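Local coordinates for protein putative phosphomethylpyrimidine kinase (Bacteroides thetaiotaomicron, PDB 3MBH) that binds pyridoxal and probably phosphorylates it with ATP, as a pyridoxal kinase of the ribokinase clan, at residues P113-N118 and F151-E156; R120-F125 and T144-E149; P157-S162 and K168-L173. One frame throughout, in Å; residues are numbered along the deposited sequence.

Interaction 1: residues P113-N118 and F151-E156; sequences PVLGDN and FYLLDE. With PXL (3-hydroxy-5-(hydroxymethyl)-2-methylisonicotinaldehyde), chain G.
Leu153 meets Pro113 and Leu115 where the last turn of helix 147-154 packs against the loop that leads into strand 116-117. Its CB points at that loop, and the side chain then forks at CG. A chi1 of -70° sets CG beside the backbone N, and chi2 of 166° then sends CD1 to the proline and CD2 toward Leu115. The first methyl, Leu153 CD1, rests on the rim of the proline ring, 3.7 Å from Pro113 CG and almost as near Pro113 CB; the two side chains cross at roughly a right angle. The other, Leu153 CD2, stands 4.5 Å from Leu115 CD1. That leucine methyl also lies 4.2 Å from Tyr152 CB, so it touches the root of the tyrosine and not its ring. Met129 and Met133 of helix 127-136 enclose Leu115 further. Just past the contact the helix closes in a Schellman motif: Asp155 has positive phi, and Glu156 N bonds back to Phe151 O at 3.1 Å, while Asp155 OD1 forms a salt bridge with Arg134. Val114 faces the other way, setting its CG1 3.6 Å from OP4 of the bound pyridoxal. No hydrogen bond joins the two segments. Between 113-118 and 151-156 the hold is therefore apolar and rests on burial and fit; directional bonds to this ligand-lining loop come instead from the start of the same helix.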
loop_
_atom_site.group_PDB
_atom_site.type_symbol
_atom_site.label_atom_id
_atom_site.label_comp_id
_atom_site.label_asym_id
_atom_site.label_seq_id
_atom_site.Cartn_x
_atom_site.Cartn_y
_atom_site.Cartn_z
ATOM N N PRO A 113 -5.988 -5.270 33.538
ATOM C CA PRO A 113 -6.645 -5.133 34.829
ATOM C C PRO A 113 -7.200 -3.711 35.052
ATOM O O PRO A 113 -6.690 -2.983 35.907
ATOM C CB PRO A 113 -5.521 -5.487 35.827
ATOM C CG PRO A 113 -4.307 -4.954 35.165
ATOM C CD PRO A 113 -4.535 -5.117 33.648
ATOM N N VAL A 114 -8.241 -3.361 34.299
ATOM C CA VAL A 114 -8.809 -2.011 34.245
ATOM C C VAL A 114 -9.420 -1.636 35.616
ATOM O O VAL A 114 -10.462 -2.170 36.024
ATOM C CB VAL A 114 -9.827 -1.877 33.088
ATOM C CG1 VAL A 114 -10.463 -0.415 33.016
ATOM C CG2 VAL A 114 -9.172 -2.246 31.711
ATOM N N LEU A 115 -8.750 -0.718 36.332
ATOM C CA LEU A 115 -9.187 -0.282 37.667
ATOM C C LEU A 115 -9.126 1.223 37.906
ATOM O O LEU A 115 -9.929 1.763 38.683
ATOM C CB LEU A 115 -8.351 -0.947 38.738
ATOM C CG LEU A 115 -8.421 -2.473 38.881
ATOM C CD1 LEU A 115 -7.230 -2.915 39.706
ATOM C CD2 LEU A 115 -9.819 -2.901 39.458
ATOM N N GLY A 116 -8.185 1.890 37.247
ATOM C CA GLY A 116 -7.950 3.301 37.477
ATOM C C GLY A 116 -6.728 3.856 36.760
ATOM O O GLY A 116 -6.055 3.169 35.992
ATOM N N ASP A 117 -6.455 5.122 36.995
ATOM C CA ASP A 117 -5.304 5.780 36.392
ATOM C C ASP A 117 -5.110 7.055 37.192
ATOM O O ASP A 117 -5.973 7.439 37.982
ATOM C CB ASP A 117 -5.556 6.132 34.929
ATOM C CG ASP A 117 -4.265 6.258 34.107
ATOM O OD1 ASP A 117 -3.139 6.287 34.668
ATOM O OD2 ASP A 117 -4.404 6.326 32.882
ATOM N N ASN A 118 -3.959 7.676 36.976
ATOM C CA ASN A 118 -3.546 8.866 37.691
ATOM C C ASN A 118 -3.650 8.728 39.161
ATOM O O ASN A 118 -4.039 9.661 39.806
ATOM C CB ASN A 118 -4.382 10.066 37.275
ATOM C CG ASN A 118 -4.267 10.404 35.789
ATOM O OD1 ASN A 118 -5.282 10.482 35.107
ATOM N ND2 ASN A 118 -3.057 10.689 35.300
ATOM N N PHE A 151 0.005 -0.871 41.550
ATOM C CA PHE A 151 0.075 -0.757 43.003
ATOM C C PHE A 151 -1.236 -1.256 43.652
ATOM O O PHE A 151 -1.186 -1.909 44.689
ATOM C CB PHE A 151 0.441 0.662 43.404
ATOM C CG PHE A 151 1.879 0.998 43.131
ATOM C CD1 PHE A 151 2.890 0.387 43.853
ATOM C CD2 PHE A 151 2.221 1.896 42.161
ATOM C CE1 PHE A 151 4.202 0.666 43.594
ATOM C CE2 PHE A 151 3.559 2.192 41.893
ATOM C CZ PHE A 151 4.532 1.575 42.601
ATOM N N TYR A 152 -2.385 -1.041 43.006
ATOM C CA TYR A 152 -3.643 -1.643 43.494
ATOM C C TYR A 152 -3.562 -3.184 43.502
ATOM O O TYR A 152 -3.925 -3.823 44.477
ATOM C CB TYR A 152 -4.836 -1.165 42.673
ATOM C CG TYR A 152 -5.350 0.186 43.144
ATOM C CD1 TYR A 152 -5.873 0.350 44.438
ATOM C CD2 TYR A 152 -5.312 1.304 42.311
ATOM C CE1 TYR A 152 -6.347 1.611 44.853
ATOM C CE2 TYR A 152 -5.743 2.542 42.732
ATOM C CZ TYR A 152 -6.255 2.690 43.995
ATOM O OH TYR A 152 -6.713 3.931 44.378
ATOM N N LEU A 153 -2.999 -3.772 42.454
ATOM C CA LEU A 153 -2.862 -5.225 42.383
ATOM C C LEU A 153 -1.901 -5.762 43.445
ATOM O O LEU A 153 -2.183 -6.789 44.047
ATOM C CB LEU A 153 -2.412 -5.686 41.016
ATOM C CG LEU A 153 -3.447 -5.537 39.914
ATOM C CD1 LEU A 153 -2.879 -5.694 38.523
ATOM C CD2 LEU A 153 -4.598 -6.519 40.177
ATOM N N LEU A 154 -0.786 -5.067 43.685
ATOM C CA LEU A 154 0.170 -5.494 44.700
ATOM C C LEU A 154 -0.237 -5.088 46.140
ATOM O O LEU A 154 0.424 -5.486 47.088
ATOM C CB LEU A 154 1.543 -4.939 44.362
ATOM C CG LEU A 154 2.201 -5.498 43.103
ATOM C CD1 LEU A 154 3.555 -4.887 42.906
ATOM C CD2 LEU A 154 2.329 -7.009 43.176
ATOM N N ASP A 155 -1.306 -4.303 46.293
ATOM C CA ASP A 155 -1.769 -3.824 47.584
ATOM C C ASP A 155 -0.640 -3.071 48.264
ATOM O O ASP A 155 -0.263 -3.397 49.371
ATOM C CB ASP A 155 -2.266 -4.993 48.460
ATOM C CG ASP A 155 -3.132 -4.542 49.640
ATOM O OD1 ASP A 155 -4.022 -3.670 49.460
ATOM O OD2 ASP A 155 -2.961 -5.104 50.753
ATOM N N GLU A 156 -0.094 -2.089 47.564
ATOM C CA GLU A 156 0.931 -1.210 48.073
ATOM C C GLU A 156 0.569 0.214 47.654
ATOM O O GLU A 156 -0.073 0.419 46.632
ATOM C CB GLU A 156 2.286 -1.560 47.486
ATOM C CG GLU A 156 2.826 -2.912 47.878
ATOM C CD GLU A 156 3.313 -2.960 49.313
ATOM O OE1 GLU A 156 4.269 -2.224 49.644
ATOM O OE2 GLU A 156 2.750 -3.733 50.125
HETATM O OP4 PXL G . -10.173 0.766 29.676
HETATM C C5A PXL G . -10.513 2.097 30.030
HETATM C C5 PXL G . -12.035 2.195 30.180
HETATM C C6 PXL G . -12.947 1.286 29.684
HETATM N N1 PXL G . -14.259 1.421 29.880
HETATM C C2 PXL G . -14.869 2.442 30.516
HETATM C C3 PXL G . -14.002 3.489 31.074
HETATM C C4 PXL G . -12.538 3.321 30.910
HETATM C C4A PXL G . -11.546 4.297 31.355
HETATM O O4A PXL G . -12.029 5.348 31.636
HETATM O O3 PXL G . -14.446 4.543 31.777
HETATM C C2A PXL G . -16.388 2.411 30.563
#

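Interaction 2: residues R120-F125 and T144-E149; sequences RLYTNF and TPNLTE. With PXL (3-hydroxy-5-(hydroxymethyl)-2-methylisonicotinaldehyde), chain G.
Arg120 and Thr148 mark the closest backbone approach, their CA atoms 7.1 Å apart, where strand 120-121 passes the first turn of helix 147-154. Beyond the strand the chain folds into a type II turn from Tyr122 to Phe125; on the other side, Asn146 occupies the N-cap of the helix. Thr148 sends its CG2 across, to 3.8 Å from Arg120 N. With chi1 at -61° the methyl lies anti to its own backbone N, leaving OG1 on another side to receive Gly119 N. Tyr122 and Glu149 are joined mainly through a water, 2.8 Å from Tyr122 OH and in the plane of the ring at its edge; the same water donates to Glu149 OE2. That oxygen also receives Leu115 N, whereas the second carboxylate oxygen, Glu149 OE1, takes the N-H of Asn146 at 3.0 Å in a nearly straight bond (171°). In return Glu149 N donates to Asn146 OD1 at 2.8 Å. With both oxygens engaged, the carboxylate has little scope to rotate. One face of the tyrosine ring is turned to pyridoxal, whose C4A sits off-centre above it, 3.6 Å from Tyr122 CZ. The reciprocal bonds of Asn146 and Glu149 form a capping box, here at the start of a helix whose first turn is linked through water to a tyrosine wall of the pyridoxal pocket.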
loop_
_atom_site.group_PDB
_atom_site.type_symbol
_atom_site.label_atom_id
_atom_site.label_comp_id
_atom_site.label_asym_id
_atom_site.label_seq_id
_atom_site.Cartn_x
_atom_site.Cartn_y
_atom_site.Cartn_z
ATOM N N ARG A 120 -5.741 7.032 41.026
ATOM C CA ARG A 120 -7.069 6.916 41.616
ATOM C C ARG A 120 -7.811 5.794 40.910
ATOM O O ARG A 120 -7.554 5.543 39.745
ATOM C CB ARG A 120 -7.863 8.219 41.356
ATOM C CG ARG A 120 -7.247 9.462 41.945
ATOM C CD ARG A 120 -8.105 10.701 41.665
ATOM N NE ARG A 120 -8.372 10.888 40.223
ATOM C CZ ARG A 120 -7.645 11.651 39.391
ATOM N NH1 ARG A 120 -6.575 12.338 39.825
ATOM N NH2 ARG A 120 -7.989 11.729 38.107
ATOM N N LEU A 121 -8.764 5.173 41.574
ATOM C CA LEU A 121 -9.705 4.267 40.880
ATOM C C LEU A 121 -10.662 4.978 39.958
ATOM O O LEU A 121 -11.050 6.097 40.229
ATOM C CB LEU A 121 -10.525 3.483 41.897
ATOM C CG LEU A 121 -9.743 2.535 42.820
ATOM C CD1 LEU A 121 -10.655 2.015 43.987
ATOM C CD2 LEU A 121 -9.137 1.370 42.024
ATOM N N TYR A 122 -11.121 4.313 38.895
ATOM C CA TYR A 122 -12.176 4.884 38.061
ATOM C C TYR A 122 -13.526 5.020 38.799
ATOM O O TYR A 122 -13.798 4.334 39.807
ATOM C CB TYR A 122 -12.401 4.062 36.799
ATOM C CG TYR A 122 -11.245 4.041 35.834
ATOM C CD1 TYR A 122 -10.586 5.209 35.466
ATOM C CD2 TYR A 122 -10.788 2.833 35.332
ATOM C CE1 TYR A 122 -9.534 5.181 34.549
ATOM C CE2 TYR A 122 -9.694 2.783 34.439
ATOM C CZ TYR A 122 -9.107 3.954 34.034
ATOM O OH TYR A 122 -8.059 3.885 33.175
ATOM N N THR A 123 -14.390 5.892 38.287
ATOM C CA THR A 123 -15.594 6.308 39.040
ATOM C C THR A 123 -16.428 5.082 39.396
ATOM O O THR A 123 -16.692 4.211 38.529
ATOM C CB THR A 123 -16.469 7.261 38.184
ATOM O OG1 THR A 123 -15.677 8.398 37.851
ATOM C CG2 THR A 123 -17.752 7.708 38.912
ATOM N N ASN A 124 -16.821 5.015 40.652
ATOM C CA ASN A 124 -17.628 3.919 41.179
ATOM C C ASN A 124 -16.863 2.614 41.407
ATOM O O ASN A 124 -17.451 1.672 41.858
ATOM C CB ASN A 124 -18.866 3.662 40.307
ATOM C CG ASN A 124 -19.822 4.852 40.281
ATOM O OD1 ASN A 124 -19.856 5.663 41.204
ATOM N ND2 ASN A 124 -20.572 4.967 39.209
ATOM N N PHE A 125 -15.569 2.545 41.126
ATOM C CA PHE A 125 -14.779 1.394 41.536
ATOM C C PHE A 125 -14.363 1.590 42.988
ATOM O O PHE A 125 -14.150 2.703 43.422
ATOM C CB PHE A 125 -13.537 1.224 40.616
ATOM C CG PHE A 125 -13.833 0.576 39.294
ATOM C CD1 PHE A 125 -15.108 0.510 38.793
ATOM C CD2 PHE A 125 -12.816 0.037 38.533
ATOM C CE1 PHE A 125 -15.350 -0.078 37.569
ATOM C CE2 PHE A 125 -13.063 -0.547 37.322
ATOM C CZ PHE A 125 -14.328 -0.594 36.828
ATOM N N THR A 144 -1.666 -6.258 31.447
ATOM C CA THR A 144 -1.174 -4.969 31.034
ATOM C C THR A 144 -1.574 -3.800 32.005
ATOM O O THR A 144 -2.072 -2.763 31.578
ATOM C CB THR A 144 -1.661 -4.655 29.633
ATOM O OG1 THR A 144 -3.093 -4.716 29.576
ATOM C CG2 THR A 144 -1.046 -5.680 28.580
ATOM N N PRO A 145 -1.330 -3.958 33.303
ATOM C CA PRO A 145 -1.612 -2.833 34.204
ATOM C C PRO A 145 -0.843 -1.555 33.903
ATOM O O PRO A 145 0.350 -1.628 33.564
ATOM C CB PRO A 145 -1.080 -3.303 35.523
ATOM C CG PRO A 145 -0.092 -4.411 35.174
ATOM C CD PRO A 145 -0.536 -5.015 33.926
ATOM N N ASN A 146 -1.487 -0.407 34.126
ATOM C CA ASN A 146 -0.769 0.846 34.257
ATOM C C ASN A 146 -0.177 0.945 35.645
ATOM O O ASN A 146 -0.461 0.111 36.498
ATOM C CB ASN A 146 -1.617 2.072 33.894
ATOM C CG ASN A 146 -2.824 2.269 34.779
ATOM O OD1 ASN A 146 -2.791 1.989 35.996
ATOM N ND2 ASN A 146 -3.900 2.810 34.187
ATOM N N LEU A 147 0.624 1.976 35.899
ATOM C CA LEU A 147 1.325 2.058 37.183
ATOM C C LEU A 147 0.353 2.089 38.381
ATOM O O LEU A 147 0.569 1.434 39.436
ATOM C CB LEU A 147 2.274 3.275 37.201
ATOM C CG LEU A 147 3.251 3.267 38.363
ATOM C CD1 LEU A 147 4.142 2.057 38.220
ATOM C CD2 LEU A 147 4.031 4.558 38.403
ATOM N N THR A 148 -0.747 2.816 38.210
ATOM C CA THR A 148 -1.780 2.883 39.228
ATOM C C THR A 148 -2.323 1.497 39.568
ATOM O O THR A 148 -2.396 1.115 40.737
ATOM C CB THR A 148 -2.949 3.766 38.763
ATOM O OG1 THR A 148 -2.480 5.100 38.523
ATOM C CG2 THR A 148 -4.071 3.806 39.830
ATOM N N GLU A 149 -2.708 0.780 38.530
ATOM C CA GLU A 149 -3.281 -0.542 38.635
ATOM C C GLU A 149 -2.261 -1.507 39.223
ATOM O O GLU A 149 -2.622 -2.392 40.007
ATOM C CB GLU A 149 -3.785 -1.002 37.271
ATOM C CG GLU A 149 -4.962 -0.211 36.831
ATOM C CD GLU A 149 -5.258 -0.255 35.345
ATOM O OE1 GLU A 149 -4.399 -0.682 34.517
ATOM O OE2 GLU A 149 -6.398 0.117 35.034
HETATM O OP4 PXL G . -10.173 0.766 29.676
HETATM C C5A PXL G . -10.513 2.097 30.030
HETATM C C5 PXL G . -12.035 2.195 30.180
HETATM C C6 PXL G . -12.947 1.286 29.684
HETATM N N1 PXL G . -14.259 1.421 29.880
HETATM C C2 PXL G . -14.869 2.442 30.516
HETATM C C3 PXL G . -14.002 3.489 31.074
HETATM C C4 PXL G . -12.538 3.321 30.910
HETATM C C4A PXL G . -11.546 4.297 31.355
HETATM O O4A PXL G . -12.029 5.348 31.636
HETATM O O3 PXL G . -14.446 4.543 31.777
HETATM C C2A PXL G . -16.388 2.411 30.563
HETATM O O HOH W 1 -6.955 1.426 32.628
#

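Interaction 3: residues P157-S162 and K168-L173; sequences PYKADS and KEYLRL
Ser162 and Tyr170 meet hydroxyl to hydroxyl, Ser162 OG lying 3.0 Å from Tyr170 OH in a hydrogen bond that either group could donate. The tyrosine projects from helix 164-176 toward the connecting loop, and the serine comes to the edge of its ring, with OG in the ring plane. Besides the phenol oxygen, Ser162 OG approaches the neighbouring ring carbon, Tyr170 CE2, at 3.5 Å. Behind it Ser162 CB stands 3.9 Å from Tyr170 CE2, so the serine lies along one corner of the ring and neither of its faces. Its chi1 of -67° keeps OG beside the backbone N and turned to the helix. Lys159 adds a looser touch from the same loop: its extended aliphatic chain passes the phenol, Lys159 CD coming to 4.3 Å from Tyr170 OH. Phe151 meets the ring edge-to-face toward its phenol end, and Leu150 and Leu154 of helix 147-154 also touch it, so the ring packs on that helix while its hydroxyl bonds to the loop. A phenylalanine at Tyr170 would probably leave the Ser162 hydroxyl without this partner and the loop less firmly tied to the helix. The next residue, Leu171, packs on strands of the main sheet, among them 181-189. Strand 142-143, helices 147-154 and 164-176, and the parallel neighbouring strand 181-189 together make a beta-alpha-beta crossover with two helices in its connection, part of the alpha/beta core of the ribokinase fold; the serine-tyrosine bond ties the loop between those helices to the second of them.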
loop_
_atom_site.group_PDB
_atom_site.type_symbol
_atom_site.label_atom_id
_atom_site.label_comp_id
_atom_site.label_asym_id
_atom_site.label_seq_id
_atom_site.Cartn_x
_atom_site.Cartn_y
_atom_site.Cartn_z
ATOM N N PRO A 157 0.997 1.214 48.428
ATOM C CA PRO A 157 0.614 2.578 48.082
ATOM C C PRO A 157 1.287 3.034 46.794
ATOM O O PRO A 157 2.426 2.637 46.517
ATOM C CB PRO A 157 1.122 3.418 49.263
ATOM C CG PRO A 157 1.660 2.477 50.258
ATOM C CD PRO A 157 1.803 1.130 49.656
ATOM N N TYR A 158 0.561 3.845 46.032
ATOM C CA TYR A 158 1.031 4.414 44.782
ATOM C C TYR A 158 2.352 5.120 45.000
ATOM O O TYR A 158 2.510 5.863 45.965
ATOM C CB TYR A 158 -0.012 5.398 44.207
ATOM C CG TYR A 158 0.414 5.960 42.873
ATOM C CD1 TYR A 158 0.210 5.237 41.709
ATOM C CD2 TYR A 158 1.086 7.168 42.774
ATOM C CE1 TYR A 158 0.646 5.707 40.473
ATOM C CE2 TYR A 158 1.521 7.654 41.531
ATOM C CZ TYR A 158 1.290 6.928 40.392
ATOM O OH TYR A 158 1.724 7.354 39.151
ATOM N N LYS A 159 3.302 4.906 44.106
ATOM C CA LYS A 159 4.601 5.582 44.193
ATOM C C LYS A 159 5.001 6.004 42.772
ATOM O O LYS A 159 5.076 5.166 41.875
ATOM C CB LYS A 159 5.595 4.609 44.828
ATOM C CG LYS A 159 6.989 5.087 45.085
ATOM C CD LYS A 159 7.810 3.965 45.793
ATOM C CE LYS A 159 9.214 4.400 46.189
ATOM N NZ LYS A 159 10.146 4.675 45.050
ATOM N N ALA A 160 5.243 7.298 42.547
ATOM C CA ALA A 160 5.643 7.763 41.191
ATOM C C ALA A 160 7.133 7.613 40.869
ATOM O O ALA A 160 7.500 7.617 39.712
ATOM C CB ALA A 160 5.198 9.207 40.978
ATOM N N ASP A 161 7.997 7.475 41.865
ATOM C CA ASP A 161 9.445 7.456 41.593
ATOM C C ASP A 161 10.051 6.122 42.013
ATOM O O ASP A 161 10.827 6.065 42.982
ATOM C CB ASP A 161 10.177 8.643 42.282
ATOM N N SER A 162 9.689 5.051 41.306
ATOM C CA SER A 162 10.357 3.753 41.472
ATOM C C SER A 162 11.523 3.633 40.505
ATOM O O SER A 162 11.451 4.161 39.425
ATOM C CB SER A 162 9.403 2.575 41.240
ATOM O OG SER A 162 8.406 2.511 42.257
ATOM N N LYS A 168 11.534 -3.925 37.968
ATOM C CA LYS A 168 11.831 -5.337 37.666
ATOM C C LYS A 168 11.260 -6.283 38.729
ATOM O O LYS A 168 10.678 -7.328 38.413
ATOM C CB LYS A 168 13.342 -5.556 37.502
ATOM C CG LYS A 168 13.902 -4.974 36.194
ATOM C CD LYS A 168 15.411 -5.149 36.013
ATOM C CE LYS A 168 15.821 -6.537 35.512
ATOM N NZ LYS A 168 17.359 -6.760 35.414
ATOM N N GLU A 169 11.423 -5.903 40.003
ATOM C CA GLU A 169 10.857 -6.670 41.117
ATOM C C GLU A 169 9.336 -6.685 41.030
ATOM O O GLU A 169 8.744 -7.723 41.205
ATOM C CB GLU A 169 11.325 -6.135 42.488
ATOM C CG GLU A 169 11.862 -7.205 43.513
ATOM C CD GLU A 169 10.878 -8.377 43.818
ATOM O OE1 GLU A 169 10.595 -9.192 42.881
ATOM O OE2 GLU A 169 10.404 -8.505 44.999
ATOM N N TYR A 170 8.676 -5.568 40.736
ATOM C CA TYR A 170 7.212 -5.624 40.627
ATOM C C TYR A 170 6.767 -6.582 39.499
ATOM O O TYR A 170 5.789 -7.320 39.622
ATOM C CB TYR A 170 6.623 -4.251 40.339
ATOM C CG TYR A 170 6.946 -3.130 41.296
ATOM C CD1 TYR A 170 6.882 -3.301 42.673
ATOM C CD2 TYR A 170 7.224 -1.849 40.804
ATOM C CE1 TYR A 170 7.155 -2.228 43.545
ATOM C CE2 TYR A 170 7.511 -0.777 41.675
ATOM C CZ TYR A 170 7.476 -0.973 43.035
ATOM O OH TYR A 170 7.748 0.112 43.870
ATOM N N LEU A 171 7.478 -6.537 38.377
ATOM C CA LEU A 171 7.159 -7.399 37.205
ATOM C C LEU A 171 7.210 -8.881 37.620
ATOM O O LEU A 171 6.315 -9.655 37.346
ATOM C CB LEU A 171 8.119 -7.105 36.050
ATOM C CG LEU A 171 7.867 -5.799 35.276
ATOM C CD1 LEU A 171 9.098 -5.499 34.513
ATOM C CD2 LEU A 171 6.643 -5.876 34.298
ATOM N N ARG A 172 8.282 -9.235 38.301
ATOM C CA ARG A 172 8.466 -10.589 38.757
ATOM C C ARG A 172 7.392 -11.014 39.787
ATOM O O ARG A 172 6.914 -12.148 39.727
ATOM C CB ARG A 172 9.895 -10.719 39.294
ATOM C CG ARG A 172 10.240 -12.036 39.897
ATOM C CD ARG A 172 10.013 -13.150 38.919
ATOM N NE ARG A 172 10.620 -14.379 39.396
ATOM C CZ ARG A 172 10.727 -15.475 38.660
ATOM N NH1 ARG A 172 10.214 -15.503 37.428
ATOM N NH2 ARG A 172 11.312 -16.551 39.169
ATOM N N LEU A 173 7.010 -10.117 40.709
ATOM C CA LEU A 173 6.004 -10.440 41.746
ATOM C C LEU A 173 4.665 -10.721 41.091
ATOM O O LEU A 173 3.973 -11.656 41.463
ATOM C CB LEU A 173 5.779 -9.293 42.730
ATOM C CG LEU A 173 6.778 -8.991 43.823
ATOM C CD1 LEU A 173 6.248 -7.789 44.621
ATOM C CD2 LEU A 173 7.038 -10.196 44.772
#

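Helix 147-154 relates the three contacts. Interactions 1 and 2, with centres about 5 Å apart, share it and the small two-stranded sheet: Leu115 O and Tyr122 N lie 2.8 Å apart in a probable hydrogen bond just beyond the ends of its two strands, and the bond between Leu115 and Glu149 joins the two contacts again. Each also reaches pyridoxal, which Thr50, Gln51 and Asp225 bind by hydrogen bonds. Interaction 3 lies farther along the chain, its centre about 11 Å from that of interaction 1 and 15 Å from that of interaction 2. It touches both: Phe151 CE1 is 3.6 Å from Tyr170 OH, and Thr148 OG1 is 3.7 Å from Tyr158 CE1. Side-chain contacts thus connect the pocket-lining loops, through helix 147-154, with the surface loop 157-162.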